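Local atomic coordinates of stringent starvation protein A homolog (Haemophilus influenzae, PDB entry 3LYK), a protein that probably forms an equimolar complex with the RNA polymerase holoenzyme, though not with the core enzyme, and has a glutathione S-transferase-like fold. Residues T8-K13 with V55-D60; H19-V24 with I70-L75; E130-I135 with V169-T174. All coordinates share one frame; numbering follows the deposited sequence.

How the contacts relate
Contacts 1 and 2 belong to the thioredoxin-like N-terminal domain, contact 3 to the helical C-terminal domain. Contact 1 pairs two strands of the central sheet through backbone hydrogen bonds, whereas contact 2 joins two helices packed beside that sheet mainly by apolar side chains, with the amide of Q20 at one end and no hydrogen bond between the segments. These two touch, P56 CG lying 3.8 Å from V21 CG2, and their mostly buried residues share one core; their segments also alternate along the chain. Contact 3, centred about 33 Å from the centre of contact 1, is partly exposed; it sets a helix end against a loop, and mixes apolar packing with methyl groups laid against carbonyl oxygens.

Contact 1: T8-K13 with V55-D60; sequences TLFSNK and VPTLVD
Strands 8-11 and 57-60 pair inside the thioredoxin-like domain of this GST-superfamily protein, with T8 facing V59, L9 facing L58 and F10 facing T57. The antiparallel sense follows from the angle of 163° between the strand directions. Four backbone hydrogen bonds fix the register: T8 and V59 exchange two, the bond from V59 N to T8 O measuring 2.8 Å, and F10 and T57 exchange two more, the longest running 3.1 Å from T57 N to F10 O. L9 and L58 form the non-hydrogen-bonded pair between them. F10 O has a further neighbour in P56 CA, a CA-H...O contact of 3.3 Å.

On the face shared by T8, F10, T57 and V59, the F10 ring turns its edge to the partner strand. CE2 lies 3.9 Å from V59 CG2, and T57 O also sits near the ring plane. CG of F10, anti to the carbonyl carbon (chi1 -67°), starts the ring beside the backbone N; CB meets V55 CG1 at 3.9 Å. L46 of helix 44-49 touches F10, V55 and T57. The opposite face carries L9 and L58: L9 CD1 is 4.0 Å from P56 CB, the two side chains lying side by side and pointing the same way, and 4.3 Å from L58 CD1.

T57 OG1 is hydrogen-bonded to T54 O and N50 ND2, tying the start of its strand to the segment between helix 44-49 and the strand. L9 bonds on its other edge to E33 and A35 of strand 30-36, so strand 8-11 is an interior strand. A cis peptide bond precedes P56, and a cis-proline leading directly into an antiparallel strand is a hallmark of the thioredoxin fold in the GST N-terminal domain.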
loop_
_atom_site.group_PDB
_atom_site.type_symbol
_atom_site.label_atom_id
_atom_site.label_comp_id
_atom_site.label_asym_id
_atom_site.label_seq_id
_atom_site.Cartn_x
_atom_site.Cartn_y
_atom_site.Cartn_z
ATOM N N THR B 8 0.544 -13.258 -17.818
ATOM C CA THR B 8 0.347 -12.134 -18.716
ATOM C C THR B 8 0.368 -10.872 -17.874
ATOM O O THR B 8 -0.307 -10.820 -16.838
ATOM C CB THR B 8 -1.026 -12.233 -19.440
ATOM O OG1 THR B 8 -1.058 -13.429 -20.208
ATOM C CG2 THR B 8 -1.272 -11.051 -20.368
ATOM N N LEU B 9 1.179 -9.900 -18.299
ATOM C CA LEU B 9 1.181 -8.588 -17.753
ATOM C C LEU B 9 0.517 -7.603 -18.715
ATOM O O LEU B 9 1.021 -7.372 -19.829
ATOM C CB LEU B 9 2.608 -8.125 -17.455
ATOM C CG LEU B 9 2.707 -6.716 -16.883
ATOM C CD1 LEU B 9 2.234 -6.791 -15.440
ATOM C CD2 LEU B 9 4.141 -6.163 -16.962
ATOM N N PHE B 10 -0.602 -7.019 -18.293
ATOM C CA PHE B 10 -1.199 -5.888 -19.003
ATOM C C PHE B 10 -0.493 -4.663 -18.543
ATOM O O PHE B 10 -0.442 -4.370 -17.329
ATOM C CB PHE B 10 -2.719 -5.744 -18.747
ATOM C CG PHE B 10 -3.522 -6.860 -19.311
ATOM C CD1 PHE B 10 -4.116 -6.743 -20.563
ATOM C CD2 PHE B 10 -3.689 -8.040 -18.588
ATOM C CE1 PHE B 10 -4.853 -7.808 -21.106
ATOM C CE2 PHE B 10 -4.424 -9.115 -19.111
ATOM C CZ PHE B 10 -5.013 -8.997 -20.377
ATOM N N SER B 11 0.078 -3.927 -19.489
ATOM C CA SER B 11 0.856 -2.776 -19.102
ATOM C C SER B 11 0.907 -1.753 -20.194
ATOM O O SER B 11 0.643 -2.060 -21.367
ATOM C CB SER B 11 2.319 -3.170 -18.757
ATOM O OG SER B 11 2.918 -3.775 -19.849
ATOM N N ASN B 12 1.346 -0.562 -19.803
ATOM C CA ASN B 12 1.651 0.476 -20.772
ATOM C C ASN B 12 3.118 0.850 -20.671
ATOM O O ASN B 12 3.646 1.025 -19.559
ATOM C CB ASN B 12 0.745 1.703 -20.552
ATOM C CG ASN B 12 1.111 2.852 -21.461
ATOM O OD1 ASN B 12 1.991 3.630 -21.136
ATOM N ND2 ASN B 12 0.468 2.925 -22.637
ATOM N N LYS B 13 3.785 0.965 -21.821
ATOM C CA LYS B 13 5.232 1.195 -21.866
ATOM C C LYS B 13 5.725 2.529 -21.319
ATOM O O LYS B 13 6.900 2.668 -21.063
ATOM C CB LYS B 13 5.760 1.026 -23.323
ATOM C CG LYS B 13 5.205 2.054 -24.316
ATOM C CD LYS B 13 6.000 1.882 -25.635
ATOM C CE LYS B 13 5.120 2.036 -26.848
ATOM N NZ LYS B 13 4.632 3.442 -26.991
ATOM N N VAL B 55 -3.663 -0.490 -15.048
ATOM C CA VAL B 55 -2.470 -1.270 -15.280
ATOM C C VAL B 55 -1.429 -0.756 -14.312
ATOM O O VAL B 55 -1.496 0.386 -13.902
ATOM C CB VAL B 55 -1.953 -1.165 -16.765
ATOM C CG1 VAL B 55 -2.897 -1.941 -17.712
ATOM C CG2 VAL B 55 -1.798 0.285 -17.205
ATOM N N PRO B 56 -0.445 -1.594 -13.947
ATOM C CA PRO B 56 -0.248 -2.998 -14.355
ATOM C C PRO B 56 -1.295 -3.934 -13.733
ATOM O O PRO B 56 -1.679 -3.752 -12.573
ATOM C CB PRO B 56 1.142 -3.326 -13.794
ATOM C CG PRO B 56 1.288 -2.363 -12.643
ATOM C CD PRO B 56 0.646 -1.097 -13.100
ATOM N N THR B 57 -1.709 -4.933 -14.508
ATOM C CA THR B 57 -2.509 -6.039 -14.038
ATOM C C THR B 57 -1.766 -7.319 -14.449
ATOM O O THR B 57 -1.404 -7.481 -15.639
ATOM C CB THR B 57 -3.909 -6.023 -14.681
ATOM O OG1 THR B 57 -4.641 -4.902 -14.196
ATOM C CG2 THR B 57 -4.670 -7.260 -14.350
ATOM N N LEU B 58 -1.474 -8.178 -13.462
ATOM C CA LEU B 58 -0.738 -9.425 -13.669
ATOM C C LEU B 58 -1.747 -10.523 -13.542
ATOM O O LEU B 58 -2.521 -10.513 -12.585
ATOM C CB LEU B 58 0.362 -9.629 -12.609
ATOM C CG LEU B 58 1.191 -10.917 -12.724
ATOM C CD1 LEU B 58 2.045 -10.788 -13.997
ATOM C CD2 LEU B 58 2.073 -11.057 -11.453
ATOM N N VAL B 59 -1.765 -11.440 -14.507
ATOM C CA VAL B 59 -2.743 -12.512 -14.566
ATOM C C VAL B 59 -1.957 -13.802 -14.634
ATOM O O VAL B 59 -1.142 -14.009 -15.534
ATOM C CB VAL B 59 -3.649 -12.426 -15.802
ATOM C CG1 VAL B 59 -4.627 -13.601 -15.846
ATOM C CG2 VAL B 59 -4.429 -11.107 -15.800
ATOM N N ASP B 60 -2.210 -14.672 -13.667
ATOM C CA ASP B 60 -1.589 -15.979 -13.663
ATOM C C ASP B 60 -2.664 -17.006 -13.526
ATOM O O ASP B 60 -3.198 -17.180 -12.438
ATOM C CB ASP B 60 -0.645 -16.134 -12.488
ATOM C CG ASP B 60 0.135 -17.459 -12.544
ATOM O OD1 ASP B 60 -0.329 -18.436 -13.207
ATOM O OD2 ASP B 60 1.220 -17.510 -11.926
#

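Contact 2: H19-V24 with I70-L75; sequences HQVKIV and IIMEYL
Q20 OE1 is hydrogen-bonded to S68 OG and also lies 3.3 Å from CE of M72, a selenomethionine. At the other end of the same carboxamide, NE2 bonds to Y107 OH on helix 89-115. With both polar atoms engaged, the rotation of this buried amide is fixed, and the methyl of M72 rests beside its oxygen. The M72 chain runs extended to SE and then bends (chi3 -83°), which places CE by the amide. SE itself fits between two residues of the neighbouring helix, 3.8 Å from Q20 CB and equally far from V24 CG2. The side chain crosses those of Q20 and V24 at about a right angle.

Helices 16-27 and 68-78, to which these residues belong, run nearly parallel: the short axes differ by 7° in direction and approach to 9.7 Å. In the thioredoxin-like fold this is the pair of helices packed against one side of the sheet, and the surroundings agree, since I71 touches L65 of strand 63-66.

Branched side chains supply most of the rest. V21 CG1 comes 3.6 Å from I71 CG2, the two groups again crossing at about a right angle, and V21 CG2 faces the same methyl. One turn further on, V24 CG1, anti to the backbone N (chi1 174°), reaches L75 CB at 3.8 Å. On other sides of helix 68-78, I70 and Y74 pack against L97 and A93 of the second subunit, while E73 makes a salt bridge with R96 of its own chain.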
loop_
_atom_site.group_PDB
_atom_site.type_symbol
_atom_site.label_atom_id
_atom_site.label_comp_id
_atom_site.label_asym_id
_atom_site.label_seq_id
_atom_site.Cartn_x
_atom_site.Cartn_y
_atom_site.Cartn_z
ATOM N N HIS B 19 6.615 -0.012 -15.251
ATOM C CA HIS B 19 8.071 -0.148 -15.272
ATOM C C HIS B 19 8.617 -0.828 -13.977
ATOM O O HIS B 19 9.436 -1.749 -14.043
ATOM C CB HIS B 19 8.729 1.203 -15.561
ATOM C CG HIS B 19 10.187 1.090 -15.879
ATOM N ND1 HIS B 19 10.999 2.186 -16.068
ATOM C CD2 HIS B 19 10.982 -0.005 -16.029
ATOM C CE1 HIS B 19 12.236 1.776 -16.301
ATOM N NE2 HIS B 19 12.250 0.450 -16.277
ATOM N N GLN B 20 8.132 -0.394 -12.804
ATOM C CA GLN B 20 8.511 -1.041 -11.547
ATOM C C GLN B 20 8.328 -2.578 -11.612
ATOM O O GLN B 20 9.221 -3.343 -11.216
ATOM C CB GLN B 20 7.639 -0.536 -10.372
ATOM C CG GLN B 20 7.711 0.951 -10.073
ATOM C CD GLN B 20 6.708 1.330 -8.970
ATOM O OE1 GLN B 20 5.692 0.662 -8.779
ATOM N NE2 GLN B 20 6.972 2.406 -8.291
ATOM N N VAL B 21 7.145 -2.999 -12.057
ATOM C CA VAL B 21 6.800 -4.397 -12.099
ATOM C C VAL B 21 7.693 -5.176 -13.101
ATOM O O VAL B 21 8.196 -6.290 -12.785
ATOM C CB VAL B 21 5.279 -4.605 -12.418
ATOM C CG1 VAL B 21 4.953 -6.104 -12.621
ATOM C CG2 VAL B 21 4.412 -4.082 -11.235
ATOM N N LYS B 22 7.952 -4.577 -14.265
ATOM C CA LYS B 22 8.863 -5.267 -15.246
ATOM C C LYS B 22 10.246 -5.442 -14.705
ATOM O O LYS B 22 10.872 -6.411 -14.991
ATOM C CB LYS B 22 8.949 -4.543 -16.597
ATOM C CG LYS B 22 7.624 -4.473 -17.338
ATOM C CD LYS B 22 7.840 -3.535 -18.549
ATOM C CE LYS B 22 6.705 -3.620 -19.511
ATOM N NZ LYS B 22 6.892 -2.528 -20.513
ATOM N N ILE B 23 10.746 -4.512 -13.914
ATOM C CA ILE B 23 12.075 -4.718 -13.338
ATOM C C ILE B 23 12.036 -5.924 -12.393
ATOM O O ILE B 23 12.921 -6.794 -12.413
ATOM C CB ILE B 23 12.513 -3.485 -12.584
ATOM C CG1 ILE B 23 12.714 -2.340 -13.569
ATOM C CG2 ILE B 23 13.803 -3.781 -11.779
ATOM C CD1 ILE B 23 12.955 -0.985 -12.852
ATOM N N VAL B 24 10.982 -6.006 -11.584
ATOM C CA VAL B 24 10.891 -7.159 -10.635
ATOM C C VAL B 24 10.739 -8.484 -11.358
ATOM O O VAL B 24 11.410 -9.464 -11.004
ATOM C CB VAL B 24 9.776 -6.932 -9.567
ATOM C CG1 VAL B 24 9.602 -8.161 -8.698
ATOM C CG2 VAL B 24 10.170 -5.645 -8.723
ATOM N N ILE B 70 1.353 -4.462 -4.568
ATOM C CA ILE B 70 0.849 -5.791 -4.275
ATOM C C ILE B 70 1.470 -6.821 -5.208
ATOM O O ILE B 70 1.835 -7.932 -4.794
ATOM C CB ILE B 70 -0.678 -5.841 -4.396
ATOM C CG1 ILE B 70 -1.293 -4.978 -3.279
ATOM C CG2 ILE B 70 -1.199 -7.296 -4.286
ATOM C CD1 ILE B 70 -2.792 -5.049 -3.237
ATOM N N ILE B 71 1.553 -6.469 -6.489
ATOM C CA ILE B 71 2.238 -7.349 -7.454
ATOM C C ILE B 71 3.696 -7.640 -7.090
ATOM O O ILE B 71 4.140 -8.798 -7.109
ATOM C CB ILE B 71 2.112 -6.775 -8.897
ATOM C CG1 ILE B 71 0.669 -6.994 -9.376
ATOM C CG2 ILE B 71 3.152 -7.451 -9.874
ATOM C CD1 ILE B 71 0.323 -6.155 -10.634
HETATM N N MSE B 72 4.438 -6.604 -6.764
HETATM C CA MSE B 72 5.858 -6.760 -6.461
HETATM C C MSE B 72 6.116 -7.588 -5.234
HETATM O O MSE B 72 7.044 -8.421 -5.215
HETATM C CB MSE B 72 6.555 -5.388 -6.340
HETATM C CG MSE B 72 6.637 -4.673 -7.735
HETATM SE SE MSE B 72 7.660 -3.006 -7.504
HETATM C CE MSE B 72 6.175 -2.013 -6.880
ATOM N N GLU B 73 5.312 -7.358 -4.193
ATOM C CA GLU B 73 5.459 -8.188 -3.001
ATOM C C GLU B 73 5.042 -9.612 -3.268
ATOM O O GLU B 73 5.691 -10.515 -2.802
ATOM C CB GLU B 73 4.734 -7.579 -1.782
ATOM C CG GLU B 73 5.545 -6.355 -1.219
ATOM C CD GLU B 73 5.383 -6.151 0.323
ATOM O OE1 GLU B 73 5.511 -7.164 1.090
ATOM O OE2 GLU B 73 5.148 -4.972 0.737
ATOM N N TYR B 74 3.972 -9.821 -4.027
ATOM C CA TYR B 74 3.641 -11.169 -4.472
ATOM C C TYR B 74 4.816 -11.881 -5.175
ATOM O O TYR B 74 5.120 -13.072 -4.908
ATOM C CB TYR B 74 2.417 -11.102 -5.394
ATOM C CG TYR B 74 2.162 -12.395 -6.181
ATOM C CD1 TYR B 74 1.676 -13.545 -5.537
ATOM C CD2 TYR B 74 2.427 -12.470 -7.564
ATOM C CE1 TYR B 74 1.455 -14.759 -6.249
ATOM C CE2 TYR B 74 2.213 -13.650 -8.262
ATOM C CZ TYR B 74 1.723 -14.786 -7.603
ATOM O OH TYR B 74 1.490 -15.945 -8.297
ATOM N N LEU B 75 5.484 -11.165 -6.080
ATOM C CA LEU B 75 6.576 -11.812 -6.849
ATOM C C LEU B 75 7.755 -12.098 -5.913
ATOM O O LEU B 75 8.364 -13.177 -6.004
ATOM C CB LEU B 75 7.019 -10.916 -8.010
ATOM C CG LEU B 75 5.998 -10.778 -9.122
ATOM C CD1 LEU B 75 6.343 -9.649 -10.121
ATOM C CD2 LEU B 75 5.774 -12.125 -9.878
#

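Contact 3: E130-I135 with V169-T174; sequences EELLGI and VEFTGT
L133 and F171 carry the contact, sliding past each other in opposite directions where, in the helical GST C-terminal domain, the end of helix 118-134 meets the loop before helix 176-187. L133 CD2 lies 3.9 Å from F171 CD1. CG of L133, anti to the carbonyl carbon (chi1 -77°), is 4.0 Å from that same F171 CD1. The other ring atom involved is CE1, which stands 4.0 Å from L132 CB. Both leucine groups approach the ring obliquely. The two methyls of L133 also meet backbone oxygens of the loop: CD1 is 3.7 Å from T172 O, and CD2 is 3.7 Å from T174 O.

The ring is backed within its own segment by V169 CG1, 3.7 Å above one face and offset toward the rim. The loop turns at G173, whose positive phi of 86° and psi of -159° call for glycine. Its carbonyl oxygen is hydrogen-bonded to S176 OG, and E170 O to K129 NZ. Further out, F171 rests on I179 of helix 176-187, while L132 also touches W106, L160, L161 and L164.

No hydrogen bond links the two segments, so their join depends on van der Waals packing, partly apolar and partly methyl against carbonyl oxygen, while K129 and S176 add polar bonds to the loop backbone.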
loop_
_atom_site.group_PDB
_atom_site.type_symbol
_atom_site.label_atom_id
_atom_site.label_comp_id
_atom_site.label_asym_id
_atom_site.label_seq_id
_atom_site.Cartn_x
_atom_site.Cartn_y
_atom_site.Cartn_z
ATOM N N GLU B 130 16.439 19.659 -7.371
ATOM C CA GLU B 130 16.937 20.114 -6.067
ATOM C C GLU B 130 16.833 18.995 -5.018
ATOM O O GLU B 130 17.817 18.675 -4.335
ATOM C CB GLU B 130 16.175 21.337 -5.572
ATOM C CG GLU B 130 16.498 22.647 -6.277
ATOM C CD GLU B 130 15.630 23.815 -5.770
ATOM O OE1 GLU B 130 16.202 24.791 -5.219
ATOM O OE2 GLU B 130 14.375 23.749 -5.910
ATOM N N GLU B 131 15.647 18.391 -4.917
ATOM C CA GLU B 131 15.407 17.320 -3.944
ATOM C C GLU B 131 16.336 16.119 -4.075
ATOM O O GLU B 131 16.874 15.634 -3.080
ATOM C CB GLU B 131 13.952 16.884 -3.977
ATOM C CG GLU B 131 13.131 17.574 -2.902
ATOM C CD GLU B 131 11.689 17.807 -3.303
ATOM O OE1 GLU B 131 11.223 17.242 -4.332
ATOM O OE2 GLU B 131 11.016 18.570 -2.578
ATOM N N LEU B 132 16.530 15.639 -5.301
ATOM C CA LEU B 132 17.450 14.535 -5.515
ATOM C C LEU B 132 18.907 14.903 -5.175
ATOM O O LEU B 132 19.618 14.127 -4.525
ATOM C CB LEU B 132 17.296 13.966 -6.928
ATOM C CG LEU B 132 16.041 13.079 -7.046
ATOM C CD1 LEU B 132 15.507 13.069 -8.441
ATOM C CD2 LEU B 132 16.309 11.656 -6.551
ATOM N N LEU B 133 19.337 16.095 -5.577
ATOM C CA LEU B 133 20.651 16.586 -5.154
ATOM C C LEU B 133 20.752 16.640 -3.617
ATOM O O LEU B 133 21.731 16.170 -3.038
ATOM C CB LEU B 133 21.013 17.929 -5.829
ATOM C CG LEU B 133 21.483 17.801 -7.297
ATOM C CD1 LEU B 133 21.773 19.178 -7.912
ATOM C CD2 LEU B 133 22.712 16.866 -7.478
ATOM N N GLY B 134 19.702 17.144 -2.971
ATOM C CA GLY B 134 19.615 17.190 -1.510
ATOM C C GLY B 134 19.856 15.870 -0.793
ATOM O O GLY B 134 20.453 15.853 0.282
ATOM N N ILE B 135 19.414 14.757 -1.376
ATOM C CA ILE B 135 19.635 13.444 -0.730
ATOM C C ILE B 135 20.916 12.718 -1.154
ATOM O O ILE B 135 21.176 11.594 -0.730
ATOM C CB ILE B 135 18.370 12.517 -0.749
ATOM C CG1 ILE B 135 17.853 12.265 -2.171
ATOM C CG2 ILE B 135 17.274 13.121 0.116
ATOM C CD1 ILE B 135 18.609 11.204 -2.922
ATOM N N VAL B 169 16.815 16.359 -17.691
ATOM C CA VAL B 169 17.565 16.587 -16.453
ATOM C C VAL B 169 19.002 16.069 -16.569
ATOM O O VAL B 169 19.234 14.952 -17.018
ATOM C CB VAL B 169 16.843 15.909 -15.255
ATOM C CG1 VAL B 169 17.640 16.067 -13.944
ATOM C CG2 VAL B 169 15.499 16.512 -15.112
ATOM N N GLU B 170 19.959 16.890 -16.158
ATOM C CA GLU B 170 21.388 16.536 -16.151
ATOM C C GLU B 170 21.930 17.004 -14.808
ATOM O O GLU B 170 21.758 18.152 -14.451
ATOM C CB GLU B 170 22.124 17.229 -17.320
ATOM C CG GLU B 170 21.693 16.711 -18.734
ATOM C CD GLU B 170 22.427 17.384 -19.932
ATOM O OE1 GLU B 170 23.276 18.278 -19.715
ATOM O OE2 GLU B 170 22.149 17.017 -21.103
ATOM N N PHE B 171 22.556 16.118 -14.043
ATOM C CA PHE B 171 22.958 16.469 -12.680
ATOM C C PHE B 171 24.373 17.053 -12.666
ATOM O O PHE B 171 25.324 16.417 -13.114
ATOM C CB PHE B 171 22.822 15.271 -11.714
ATOM C CG PHE B 171 21.386 14.834 -11.463
ATOM C CD1 PHE B 171 20.624 15.418 -10.447
ATOM C CD2 PHE B 171 20.796 13.844 -12.246
ATOM C CE1 PHE B 171 19.287 15.017 -10.214
ATOM C CE2 PHE B 171 19.465 13.434 -12.030
ATOM C CZ PHE B 171 18.710 14.017 -11.006
ATOM N N THR B 172 24.490 18.283 -12.172
ATOM C CA THR B 172 25.792 18.946 -12.003
ATOM C C THR B 172 25.829 19.633 -10.632
ATOM O O THR B 172 24.772 19.908 -10.025
ATOM C CB THR B 172 26.089 19.985 -13.144
ATOM O OG1 THR B 172 25.067 20.989 -13.158
ATOM C CG2 THR B 172 26.162 19.310 -14.536
ATOM N N GLY B 173 27.035 19.893 -10.134
ATOM C CA GLY B 173 27.190 20.524 -8.820
ATOM C C GLY B 173 27.188 19.522 -7.675
ATOM O O GLY B 173 27.430 18.323 -7.887
ATOM N N THR B 174 26.887 20.013 -6.468
ATOM C CA THR B 174 27.102 19.245 -5.231
ATOM C C THR B 174 26.076 18.130 -5.025
ATOM O O THR B 174 24.858 18.368 -4.922
ATOM C CB THR B 174 27.194 20.158 -3.967
ATOM O OG1 THR B 174 28.157 21.187 -4.205
ATOM C CG2 THR B 174 27.633 19.343 -2.718
#